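Local coordinates for protein esterase YbfF (Escherichia coli, PDB 3BF7) that probably hydrolyses ester or thioester substrates as an alpha/beta hydrolase, using a substrate-binding crevice formed between its domains, at residues M1-R6 against I46-R51; L21-L25 against H88-G92; V72-D76 against A102-I106; K93-A97 against I185-E189. The protein carries 1 engineered substitution. The contacts are given in a common frame with arbitrary orientation. Numbering follows the deposited sequence.

Overall arrangement
The four contacts lie in or against the main sheet of an alpha/beta hydrolase fold and its flanking helices. Interaction 1 joins edge strand 5-8 to strand 45-48. Interaction 2, centres about 12 Å apart from it and almost central in the chain, is where strand 19-22 meets the turn from strand 83-88 into helix 90-101, at the probable nucleophile. Interaction 4 uses the next turn of that helix, centres about 10 Å from interaction 2, and brings in the end of helix 182-186. Interaction 3 lies at the surface, about 17 Å from interaction 2 between centres, and touches interaction 1; along the chain its segments alternate with those of interactions 2 and 4.

Interaction 1 (M1-R6 against I46-R51). Engineered in segment 46-51: Val-50 (natural residue Met).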
loop_
_atom_site.group_PDB
_atom_site.type_symbol
_atom_site.label_atom_id
_atom_site.label_comp_id
_atom_site.label_asym_id
_atom_site.label_seq_id
_atom_site.Cartn_x
_atom_site.Cartn_y
_atom_site.Cartn_z
ATOM N N MET A 1 15.331 -6.908 -1.721
ATOM C CA MET A 1 16.268 -6.356 -0.707
ATOM C C MET A 1 15.524 -5.989 0.572
ATOM O O MET A 1 14.294 -5.919 0.594
ATOM C CB MET A 1 16.983 -5.115 -1.257
ATOM C CG MET A 1 16.313 -3.792 -0.918
ATOM S SD MET A 1 14.797 -3.461 -1.817
ATOM C CE MET A 1 14.945 -1.687 -2.024
ATOM N N LYS A 2 16.285 -5.760 1.636
ATOM C CA LYS A 2 15.722 -5.389 2.926
ATOM C C LYS A 2 15.176 -3.971 2.828
ATOM O O LYS A 2 15.795 -3.100 2.222
ATOM C CB LYS A 2 16.806 -5.470 4.004
ATOM C CG LYS A 2 17.424 -6.855 4.134
ATOM C CD LYS A 2 18.653 -6.855 5.032
ATOM C CE LYS A 2 18.323 -6.402 6.443
ATOM N NZ LYS A 2 19.499 -6.514 7.351
ATOM N N LEU A 3 14.012 -3.746 3.426
ATOM C CA LEU A 3 13.370 -2.440 3.389
ATOM C C LEU A 3 13.522 -1.685 4.696
ATOM O O LEU A 3 13.830 -2.269 5.735
ATOM C CB LEU A 3 11.877 -2.611 3.110
ATOM C CG LEU A 3 11.489 -3.333 1.821
ATOM C CD1 LEU A 3 9.982 -3.529 1.784
ATOM C CD2 LEU A 3 11.965 -2.525 0.623
ATOM N N ASN A 4 13.316 -0.375 4.628
ATOM C CA ASN A 4 13.343 0.449 5.821
ATOM C C ASN A 4 12.021 0.129 6.514
ATOM O O ASN A 4 10.971 0.057 5.864
ATOM C CB ASN A 4 13.382 1.934 5.456
ATOM C CG ASN A 4 13.241 2.832 6.670
ATOM O OD1 ASN A 4 12.434 3.764 6.682
ATOM N ND2 ASN A 4 14.028 2.557 7.698
ATOM N N ILE A 5 12.072 -0.086 7.823
ATOM C CA ILE A 5 10.863 -0.401 8.565
ATOM C C ILE A 5 10.823 0.272 9.921
ATOM O O ILE A 5 11.840 0.735 10.438
ATOM C CB ILE A 5 10.704 -1.930 8.810
ATOM C CG1 ILE A 5 11.687 -2.407 9.886
ATOM C CG2 ILE A 5 10.913 -2.693 7.517
ATOM C CD1 ILE A 5 13.144 -2.271 9.515
ATOM N N ARG A 6 9.618 0.323 10.474
ATOM C CA ARG A 6 9.364 0.864 11.798
ATOM C C ARG A 6 8.610 -0.280 12.464
ATOM O O ARG A 6 7.508 -0.630 12.033
ATOM C CB ARG A 6 8.468 2.099 11.715
ATOM C CG ARG A 6 8.217 2.778 13.049
ATOM C CD ARG A 6 9.483 3.428 13.581
ATOM N NE ARG A 6 10.020 4.411 12.646
ATOM C CZ ARG A 6 9.350 5.471 12.206
ATOM N NH1 ARG A 6 8.107 5.692 12.615
ATOM N NH2 ARG A 6 9.920 6.312 11.354
ATOM N N ILE A 46 4.820 -4.135 11.840
ATOM C CA ILE A 46 5.965 -3.773 11.017
ATOM C C ILE A 46 5.439 -2.898 9.882
ATOM O O ILE A 46 4.667 -3.360 9.036
ATOM C CB ILE A 46 6.676 -5.002 10.397
ATOM C CG1 ILE A 46 7.193 -5.938 11.494
ATOM C CG2 ILE A 46 7.835 -4.535 9.519
ATOM C CD1 ILE A 46 6.141 -6.864 12.063
ATOM N N GLN A 47 5.829 -1.630 9.886
ATOM C CA GLN A 47 5.425 -0.697 8.840
ATOM C C GLN A 47 6.628 -0.542 7.919
ATOM O O GLN A 47 7.704 -0.157 8.369
ATOM C CB GLN A 47 5.046 0.653 9.450
ATOM C CG GLN A 47 3.756 0.615 10.261
ATOM C CD GLN A 47 3.564 1.840 11.132
ATOM O OE1 GLN A 47 3.638 1.759 12.359
ATOM N NE2 GLN A 47 3.318 2.983 10.506
ATOM N N VAL A 48 6.458 -0.837 6.636
ATOM C CA VAL A 48 7.572 -0.743 5.703
ATOM C C VAL A 48 7.474 0.393 4.703
ATOM O O VAL A 48 6.386 0.885 4.391
ATOM C CB VAL A 48 7.720 -2.045 4.857
ATOM C CG1 VAL A 48 7.648 -3.263 5.747
ATOM C CG2 VAL A 48 6.640 -2.106 3.771
ATOM N N ASP A 49 8.638 0.815 4.222
ATOM C CA ASP A 49 8.705 1.790 3.146
ATOM C C ASP A 49 8.971 0.882 1.943
ATOM O O ASP A 49 9.920 0.092 1.948
ATOM C CB ASP A 49 9.896 2.747 3.284
ATOM C CG ASP A 49 9.568 4.007 4.067
ATOM O OD1 ASP A 49 8.401 4.461 4.046
ATOM O OD2 ASP A 49 10.506 4.561 4.686
ATOM N N VAL A 50 8.117 0.956 0.933
ATOM C CA VAL A 50 8.320 0.159 -0.269
ATOM C C VAL A 50 9.581 0.691 -0.962
ATOM O O VAL A 50 9.959 1.847 -0.761
ATOM C CB VAL A 50 7.096 0.293 -1.208
ATOM C CG1 VAL A 50 7.364 -0.384 -2.549
ATOM C CG2 VAL A 50 5.873 -0.321 -0.535
ATOM N N ARG A 51 10.247 -0.144 -1.753
ATOM C CA ARG A 51 11.436 0.318 -2.458
ATOM C C ARG A 51 11.072 1.584 -3.229
ATOM O O ARG A 51 9.940 1.743 -3.696
ATOM C CB ARG A 51 11.969 -0.753 -3.422
ATOM C CG ARG A 51 10.997 -1.189 -4.510
ATOM C CD ARG A 51 11.713 -1.963 -5.616
ATOM N NE ARG A 51 12.409 -3.135 -5.096
ATOM C CZ ARG A 51 13.363 -3.795 -5.744
ATOM N NH1 ARG A 51 13.750 -3.407 -6.954
ATOM N NH2 ARG A 51 13.944 -4.843 -5.174
HETATM O O HOH W 1 5.537 0.298 13.842
#
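Two backbone hydrogen bonds, Arg-6 N to Gln-47 O and Gln-47 N to Arg-6 O, each 2.9 Å, make Arg-6 and Gln-47 a hydrogen-bonded antiparallel pair. This is where edge strand 5-8 joins strand 45-48, the one antiparallel pairing in the seven-stranded main sheet of this alpha/beta hydrolase fold. A water donates to Arg-6 O and Gln-47 OE1, 2.8 Å from each; Gln-47 NE2 is hydrogen-bonded to Leu-29 O. One pair along, Ile-5 and Val-48 are non-hydrogen-bonded neighbours with CA atoms 4.4 Å apart, and beyond them Asp-49 N reaches Asn-4 O at 3.0 Å. The Asp-49 carboxylate is held by Leu-29 N and Leu-55 N.

Ile-5 CG2 lies 3.8 Å from Val-48 CG1, and Ile-5 CB is 3.9 Å from Ile-46 CG2. Leu-3 points at the partner segment, its CD1 4.1 Å from Val-48 CB and its CB 3.5 Å from Asp-49 O. Val-50, an engineered replacement of methionine, points away from residues 1-6; its side chain touches Val-22 and Met-67. At the far end Asp-70 of helix 64-78 takes a salt bridge from Arg-51 NE and a hydrogen bond from the amino terminus, and the Met-1 methyl CE touches Arg-51 CB at 3.4 Å.

Interaction 2 (L21-L25 against H88-G92)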
loop_
_atom_site.group_PDB
_atom_site.type_symbol
_atom_site.label_atom_id
_atom_site.label_comp_id
_atom_site.label_asym_id
_atom_site.label_seq_id
_atom_site.Cartn_x
_atom_site.Cartn_y
_atom_site.Cartn_z
ATOM N N LEU A 21 2.410 -3.890 7.372
ATOM C CA LEU A 21 1.589 -2.919 6.651
ATOM C C LEU A 21 2.392 -2.349 5.488
ATOM O O LEU A 21 3.526 -1.895 5.674
ATOM C CB LEU A 21 1.166 -1.796 7.601
ATOM C CG LEU A 21 0.349 -2.233 8.816
ATOM C CD1 LEU A 21 0.323 -1.116 9.844
ATOM C CD2 LEU A 21 -1.057 -2.610 8.390
ATOM N N VAL A 22 1.789 -2.355 4.301
ATOM C CA VAL A 22 2.450 -1.894 3.082
ATOM C C VAL A 22 1.640 -0.815 2.357
ATOM O O VAL A 22 0.538 -1.069 1.871
ATOM C CB VAL A 22 2.684 -3.087 2.118
ATOM C CG1 VAL A 22 3.634 -2.681 1.004
ATOM C CG2 VAL A 22 3.225 -4.285 2.889
ATOM N N HIS A 23 2.209 0.385 2.282
ATOM C CA HIS A 23 1.570 1.536 1.645
ATOM C C HIS A 23 1.525 1.478 0.115
ATOM O O HIS A 23 2.101 0.584 -0.507
ATOM C CB HIS A 23 2.300 2.810 2.076
ATOM C CG HIS A 23 3.690 2.911 1.531
ATOM N ND1 HIS A 23 3.951 3.282 0.230
ATOM C CD2 HIS A 23 4.892 2.625 2.087
ATOM C CE1 HIS A 23 5.252 3.218 0.008
ATOM N NE2 HIS A 23 5.846 2.821 1.119
ATOM N N GLY A 24 0.857 2.469 -0.476
ATOM C CA GLY A 24 0.711 2.543 -1.922
ATOM C C GLY A 24 1.633 3.534 -2.610
ATOM O O GLY A 24 2.504 4.138 -1.979
ATOM N N LEU A 25 1.435 3.703 -3.915
ATOM C CA LEU A 25 2.261 4.603 -4.710
ATOM C C LEU A 25 2.322 6.017 -4.137
ATOM O O LEU A 25 1.298 6.601 -3.765
ATOM C CB LEU A 25 1.748 4.648 -6.154
ATOM C CG LEU A 25 2.580 5.477 -7.141
ATOM C CD1 LEU A 25 3.983 4.895 -7.290
ATOM C CD2 LEU A 25 1.872 5.506 -8.485
ATOM N N HIS A 88 -2.172 -1.383 0.886
ATOM C CA HIS A 88 -3.042 -0.456 0.180
ATOM C C HIS A 88 -2.551 -0.244 -1.250
ATOM O O HIS A 88 -1.377 0.069 -1.471
ATOM C CB HIS A 88 -3.073 0.905 0.876
ATOM C CG HIS A 88 -3.837 1.945 0.115
ATOM N ND1 HIS A 88 -3.262 3.113 -0.338
ATOM C CD2 HIS A 88 -5.130 1.979 -0.288
ATOM C CE1 HIS A 88 -4.169 3.821 -0.990
ATOM N NE2 HIS A 88 -5.310 3.155 -0.974
ATOM N N SER A 89 -3.455 -0.427 -2.211
ATOM C CA SER A 89 -3.162 -0.195 -3.620
ATOM C C SER A 89 -1.871 -0.888 -4.072
ATOM O O SER A 89 -1.804 -2.110 -4.028
ATOM C CB SER A 89 -3.106 1.317 -3.864
ATOM O OG SER A 89 -3.546 1.644 -5.169
ATOM N N MET A 90 -0.862 -0.137 -4.514
ATOM C CA MET A 90 0.399 -0.756 -4.941
ATOM C C MET A 90 0.904 -1.742 -3.879
ATOM O O MET A 90 1.398 -2.822 -4.203
ATOM C CB MET A 90 1.460 0.322 -5.194
ATOM C CG MET A 90 2.851 -0.212 -5.518
ATOM S SD MET A 90 4.085 1.105 -5.569
ATOM C CE MET A 90 4.285 1.424 -3.802
ATOM N N GLY A 91 0.779 -1.354 -2.611
ATOM C CA GLY A 91 1.204 -2.211 -1.516
ATOM C C GLY A 91 0.365 -3.475 -1.459
ATOM O O GLY A 91 0.853 -4.541 -1.088
ATOM N N GLY A 92 -0.913 -3.344 -1.810
ATOM C CA GLY A 92 -1.803 -4.489 -1.844
ATOM C C GLY A 92 -1.383 -5.417 -2.971
ATOM O O GLY A 92 -1.452 -6.637 -2.834
HETATM O O HOH W 2 -0.901 4.472 0.335
HETATM O O HOH W 3 -0.821 2.670 -5.452
#
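Met-90 lays its side chain along the backbone of Gly-24 and Leu-25: its CE is 3.6 Å from Gly-24 C, its CB 3.6 Å from Leu-25 N, and its SD 4.2 Å from Leu-25 CD1. The residue opens helix 90-101 directly after Ser-89, whose phi/psi of 50/-118° is the strained conformation of a nucleophile elbow. With Gly-87 and Gly-91, Ser-89 fits the GxSxG signature of the alpha/beta hydrolases, and is probably the nucleophile of a triad with His-234 and Asp-113.

Glycine lets the strand end come close. Gly-91 CA is 3.1 Å from His-23 O and 3.5 Å from Val-22 CG1; a CB there would clash with the carbonyls of Val-22 and His-23. The direct hydrogen bond across the contact runs from His-88 N to Val-22 O, 2.9 Å, continuing the parallel sheet pairing. One water links Gly-24 N and His-88 ND1, both at 2.8 Å, while His-88 NE2 bonds His-234 O. Another accepts from Leu-25 N at 2.9 Å and Met-90 N at 3.0 Å; these two amides probably form the oxyanion hole, the water standing where a substrate oxygen would bind. His-23 ND1 bonds Gly-24 O at 2.8 Å, tying the imidazole to the backbone next to it. Strand 19-22 runs between strands 45-48 and 83-88, with helix 64-78 touching Val-22 and Met-90, and helix 182-186 reaching Leu-25 and Met-90.

Interaction 3 (V72-D76 against A102-I106); sequences VDTLD and APDRI
Residues 72-76 are a regular stretch of helix 64-78, phi/psi near -65/-40°, with Asp-76 N bonded to Val-72 O at 2.9 Å. Residues 102-106 lead from helix 90-101 to strand 106-112: Ala-102 leaves helical geometry at -148/70°, residues 103-105 form a 3-10 turn with Arg-105 N to Ala-102 O at 3.0 Å and Ile-106 N to Pro-103 O at 3.1 Å, and Ile-106 is extended at -114/137°. The closest CA atoms, those of Val-72 and Ala-102, stand 7.5 Å apart, so side chains bridge the gap.

Arg-105, at phi/psi -94/-1°, does most of this. Its chi1 to chi4 (-54, -57, -70, -78°) bring the guanidinium to the helix. There Arg-105 NH2 and NH1 share Asp-76 OD1 at 2.8 and 3.0 Å in a salt bridge, Asp-76 chi1 being -73°. Leu-75, m/t, sets CD1 over one guanidinium face, and its CB is 3.5 Å from Arg-105 NH2. Val-72, t, places CG1 3.7 Å from Arg-105 NH1 and CG2 3.9 Å from Ala-102 CB. Arg-105 NE and NH2 also bond the carbonyls of Asp-81 and Ile-80. This is surface packing of helix 64-78 against the connection between helix 90-101 and strand 106-112 in the alpha/beta hydrolase fold, distant from the probable catalytic serine.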
loop_
_atom_site.group_PDB
_atom_site.type_symbol
_atom_site.label_atom_id
_atom_site.label_comp_id
_atom_site.label_asym_id
_atom_site.label_seq_id
_atom_site.Cartn_x
_atom_site.Cartn_y
_atom_site.Cartn_z
ATOM N N VAL A 72 9.888 -10.638 1.591
ATOM C CA VAL A 72 10.510 -11.856 2.109
ATOM C C VAL A 72 11.857 -11.516 2.754
ATOM O O VAL A 72 12.160 -11.977 3.855
ATOM C CB VAL A 72 10.750 -12.895 0.990
ATOM C CG1 VAL A 72 11.516 -14.091 1.544
ATOM C CG2 VAL A 72 9.423 -13.354 0.412
ATOM N N ASP A 73 12.660 -10.706 2.072
ATOM C CA ASP A 73 13.966 -10.323 2.596
ATOM C C ASP A 73 13.832 -9.571 3.912
ATOM O O ASP A 73 14.674 -9.702 4.805
ATOM C CB ASP A 73 14.723 -9.443 1.600
ATOM C CG ASP A 73 15.111 -10.182 0.338
ATOM O OD1 ASP A 73 15.250 -11.421 0.387
ATOM O OD2 ASP A 73 15.295 -9.516 -0.699
ATOM N N THR A 74 12.774 -8.779 4.024
ATOM C CA THR A 74 12.530 -8.002 5.227
ATOM C C THR A 74 12.119 -8.925 6.373
ATOM O O THR A 74 12.571 -8.752 7.508
ATOM C CB THR A 74 11.462 -6.921 4.959
ATOM O OG1 THR A 74 11.952 -6.021 3.956
ATOM C CG2 THR A 74 11.151 -6.137 6.227
ATOM N N LEU A 75 11.278 -9.915 6.082
ATOM C CA LEU A 75 10.865 -10.870 7.108
ATOM C C LEU A 75 12.088 -11.652 7.582
ATOM O O LEU A 75 12.249 -11.901 8.776
ATOM C CB LEU A 75 9.826 -11.859 6.570
ATOM C CG LEU A 75 8.401 -11.386 6.268
ATOM C CD1 LEU A 75 7.575 -12.588 5.827
ATOM C CD2 LEU A 75 7.781 -10.740 7.498
ATOM N N ASP A 76 12.943 -12.048 6.642
ATOM C CA ASP A 76 14.147 -12.799 6.991
ATOM C C ASP A 76 15.052 -11.963 7.891
ATOM O O ASP A 76 15.635 -12.474 8.849
ATOM C CB ASP A 76 14.925 -13.210 5.734
ATOM C CG ASP A 76 14.247 -14.327 4.956
ATOM O OD1 ASP A 76 13.355 -15.000 5.511
ATOM O OD2 ASP A 76 14.623 -14.546 3.786
ATOM N N ALA A 102 6.036 -16.638 -2.101
ATOM C CA ALA A 102 6.326 -17.353 -0.858
ATOM C C ALA A 102 5.081 -17.450 0.015
ATOM O O ALA A 102 5.001 -16.831 1.076
ATOM C CB ALA A 102 7.440 -16.637 -0.105
ATOM N N PRO A 103 4.096 -18.249 -0.416
ATOM C CA PRO A 103 2.851 -18.414 0.341
ATOM C C PRO A 103 3.005 -18.839 1.799
ATOM O O PRO A 103 2.200 -18.449 2.646
ATOM C CB PRO A 103 2.075 -19.438 -0.488
ATOM C CG PRO A 103 3.162 -20.242 -1.140
ATOM C CD PRO A 103 4.138 -19.173 -1.563
ATOM N N ASP A 104 4.032 -19.626 2.096
ATOM C CA ASP A 104 4.239 -20.091 3.463
ATOM C C ASP A 104 4.642 -18.983 4.434
ATOM O O ASP A 104 4.647 -19.188 5.649
ATOM C CB ASP A 104 5.286 -21.209 3.494
ATOM C CG ASP A 104 4.854 -22.432 2.705
ATOM O OD1 ASP A 104 3.667 -22.811 2.797
ATOM O OD2 ASP A 104 5.701 -23.020 2.002
ATOM N N ARG A 105 4.971 -17.808 3.905
ATOM C CA ARG A 105 5.372 -16.694 4.757
ATOM C C ARG A 105 4.191 -15.782 5.090
ATOM O O ARG A 105 4.343 -14.805 5.826
ATOM C CB ARG A 105 6.478 -15.875 4.081
ATOM C CG ARG A 105 7.702 -16.689 3.653
ATOM C CD ARG A 105 8.332 -17.451 4.819
ATOM N NE ARG A 105 8.996 -16.579 5.787
ATOM C CZ ARG A 105 10.196 -16.032 5.611
ATOM N NH1 ARG A 105 10.880 -16.257 4.499
ATOM N NH2 ARG A 105 10.717 -15.261 6.557
ATOM N N ILE A 106 3.015 -16.110 4.559
ATOM C CA ILE A 106 1.811 -15.312 4.791
ATOM C C ILE A 106 0.746 -16.060 5.590
ATOM O O ILE A 106 0.479 -17.239 5.343
ATOM C CB ILE A 106 1.154 -14.886 3.461
ATOM C CG1 ILE A 106 2.180 -14.201 2.561
ATOM C CG2 ILE A 106 -0.016 -13.947 3.733
ATOM C CD1 ILE A 106 1.660 -13.910 1.168
#

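Interaction 4 (K93-A97 against I185-E189)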
loop_
_atom_site.group_PDB
_atom_site.type_symbol
_atom_site.label_atom_id
_atom_site.label_comp_id
_atom_site.label_asym_id
_atom_site.label_seq_id
_atom_site.Cartn_x
_atom_site.Cartn_y
_atom_site.Cartn_z
ATOM N N LYS A 93 -0.959 -4.848 -4.098
ATOM C CA LYS A 93 -0.494 -5.675 -5.205
ATOM C C LYS A 93 0.796 -6.407 -4.808
ATOM O O LYS A 93 0.984 -7.568 -5.166
ATOM C CB LYS A 93 -0.284 -4.828 -6.467
ATOM C CG LYS A 93 -1.541 -4.716 -7.328
ATOM C CD LYS A 93 -1.324 -3.820 -8.538
ATOM C CE LYS A 93 -2.491 -3.905 -9.515
ATOM N NZ LYS A 93 -2.293 -2.990 -10.678
ATOM N N ALA A 94 1.670 -5.752 -4.048
ATOM C CA ALA A 94 2.903 -6.403 -3.609
ATOM C C ALA A 94 2.572 -7.590 -2.698
ATOM O O ALA A 94 3.167 -8.664 -2.812
ATOM C CB ALA A 94 3.791 -5.406 -2.871
ATOM N N VAL A 95 1.616 -7.392 -1.796
ATOM C CA VAL A 95 1.204 -8.441 -0.875
ATOM C C VAL A 95 0.523 -9.586 -1.623
ATOM O O VAL A 95 0.739 -10.757 -1.304
ATOM C CB VAL A 95 0.263 -7.865 0.205
ATOM C CG1 VAL A 95 -0.430 -8.986 0.969
ATOM C CG2 VAL A 95 1.065 -6.975 1.150
ATOM N N MET A 96 -0.302 -9.259 -2.613
ATOM C CA MET A 96 -0.946 -10.313 -3.384
ATOM C C MET A 96 0.112 -11.098 -4.161
ATOM O O MET A 96 0.028 -12.320 -4.270
ATOM C CB MET A 96 -1.993 -9.739 -4.341
ATOM C CG MET A 96 -3.234 -9.219 -3.625
ATOM S SD MET A 96 -4.561 -8.686 -4.728
ATOM C CE MET A 96 -3.863 -7.173 -5.401
ATOM N N ALA A 97 1.112 -10.403 -4.696
ATOM C CA ALA A 97 2.176 -11.070 -5.439
ATOM C C ALA A 97 2.973 -11.994 -4.518
ATOM O O ALA A 97 3.506 -13.014 -4.964
ATOM C CB ALA A 97 3.098 -10.039 -6.078
ATOM N N ILE A 185 3.619 -0.614 -12.448
ATOM C CA ILE A 185 2.974 -0.344 -11.169
ATOM C C ILE A 185 1.449 -0.391 -11.319
ATOM O O ILE A 185 0.759 -1.001 -10.498
ATOM C CB ILE A 185 3.447 1.019 -10.617
ATOM C CG1 ILE A 185 4.964 0.964 -10.377
ATOM C CG2 ILE A 185 2.714 1.355 -9.321
ATOM C CD1 ILE A 185 5.597 2.302 -10.060
ATOM N N VAL A 186 0.918 0.241 -12.361
ATOM C CA VAL A 186 -0.523 0.193 -12.592
ATOM C C VAL A 186 -0.848 -1.159 -13.223
ATOM O O VAL A 186 -2.005 -1.592 -13.250
ATOM C CB VAL A 186 -0.993 1.324 -13.537
ATOM C CG1 VAL A 186 -0.717 2.664 -12.900
ATOM C CG2 VAL A 186 -0.298 1.221 -14.879
ATOM N N GLY A 187 0.198 -1.815 -13.721
ATOM C CA GLY A 187 0.063 -3.112 -14.353
ATOM C C GLY A 187 -0.005 -4.267 -13.372
ATOM O O GLY A 187 -0.182 -4.081 -12.164
ATOM N N TRP A 188 0.156 -5.476 -13.894
ATOM C CA TRP A 188 0.054 -6.661 -13.058
ATOM C C TRP A 188 0.534 -7.904 -13.786
ATOM O O TRP A 188 0.503 -7.964 -15.011
ATOM C CB TRP A 188 -1.412 -6.857 -12.656
ATOM C CG TRP A 188 -1.662 -8.029 -11.766
ATOM C CD1 TRP A 188 -2.403 -9.139 -12.054
ATOM C CD2 TRP A 188 -1.176 -8.205 -10.434
ATOM N NE1 TRP A 188 -2.413 -9.996 -10.979
ATOM C CE2 TRP A 188 -1.670 -9.443 -9.969
ATOM C CE3 TRP A 188 -0.379 -7.430 -9.582
ATOM C CZ2 TRP A 188 -1.382 -9.931 -8.693
ATOM C CZ3 TRP A 188 -0.091 -7.914 -8.315
ATOM C CH2 TRP A 188 -0.596 -9.153 -7.880
ATOM N N GLU A 189 0.981 -8.888 -13.013
ATOM C CA GLU A 189 1.423 -10.173 -13.538
ATOM C C GLU A 189 0.478 -11.183 -12.891
ATOM O O GLU A 189 0.509 -11.371 -11.676
ATOM C CB GLU A 189 2.863 -10.466 -13.114
ATOM C CG GLU A 189 3.446 -11.725 -13.735
ATOM C CD GLU A 189 3.575 -11.618 -15.240
ATOM O OE1 GLU A 189 4.158 -10.616 -15.708
ATOM O OE2 GLU A 189 3.104 -12.528 -15.953
#
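The polar part of this contact belongs to Lys-93, whose side chain is extended, chi2 to chi4 all t, and carries the ammonium across to the end of helix 182-186. Lys-93 NZ donates a hydrogen bond to Gly-187 O at 2.8 Å; Val-186 O is nearly as close to NZ, 2.9 Å, but badly angled. A further hydrogen bond from the same ammonium goes to Val-117 O, so one lysine joins two separate backbone segments.

Helix 90-101 is the one that follows the probable nucleophile elbow in the alpha/beta hydrolase fold, and Lys-93 lies in its first turn, near the probable catalytic residues without touching them.

The apolar part is made by Trp-188, which turns the CZ3-CH2 edge of its six-membered ring to the same helix. Its CZ3 is 3.6 Å from Lys-93 CB, and its CH2 is 3.8 Å from Met-96 CB and 4.2 Å from Ala-97 CB. The ring edge also meets backbone, with CZ3 3.3 Å from Lys-93 O. Trp-188 NE1 bonds Gln-220 OE1, and Pro-116 packs against the indole.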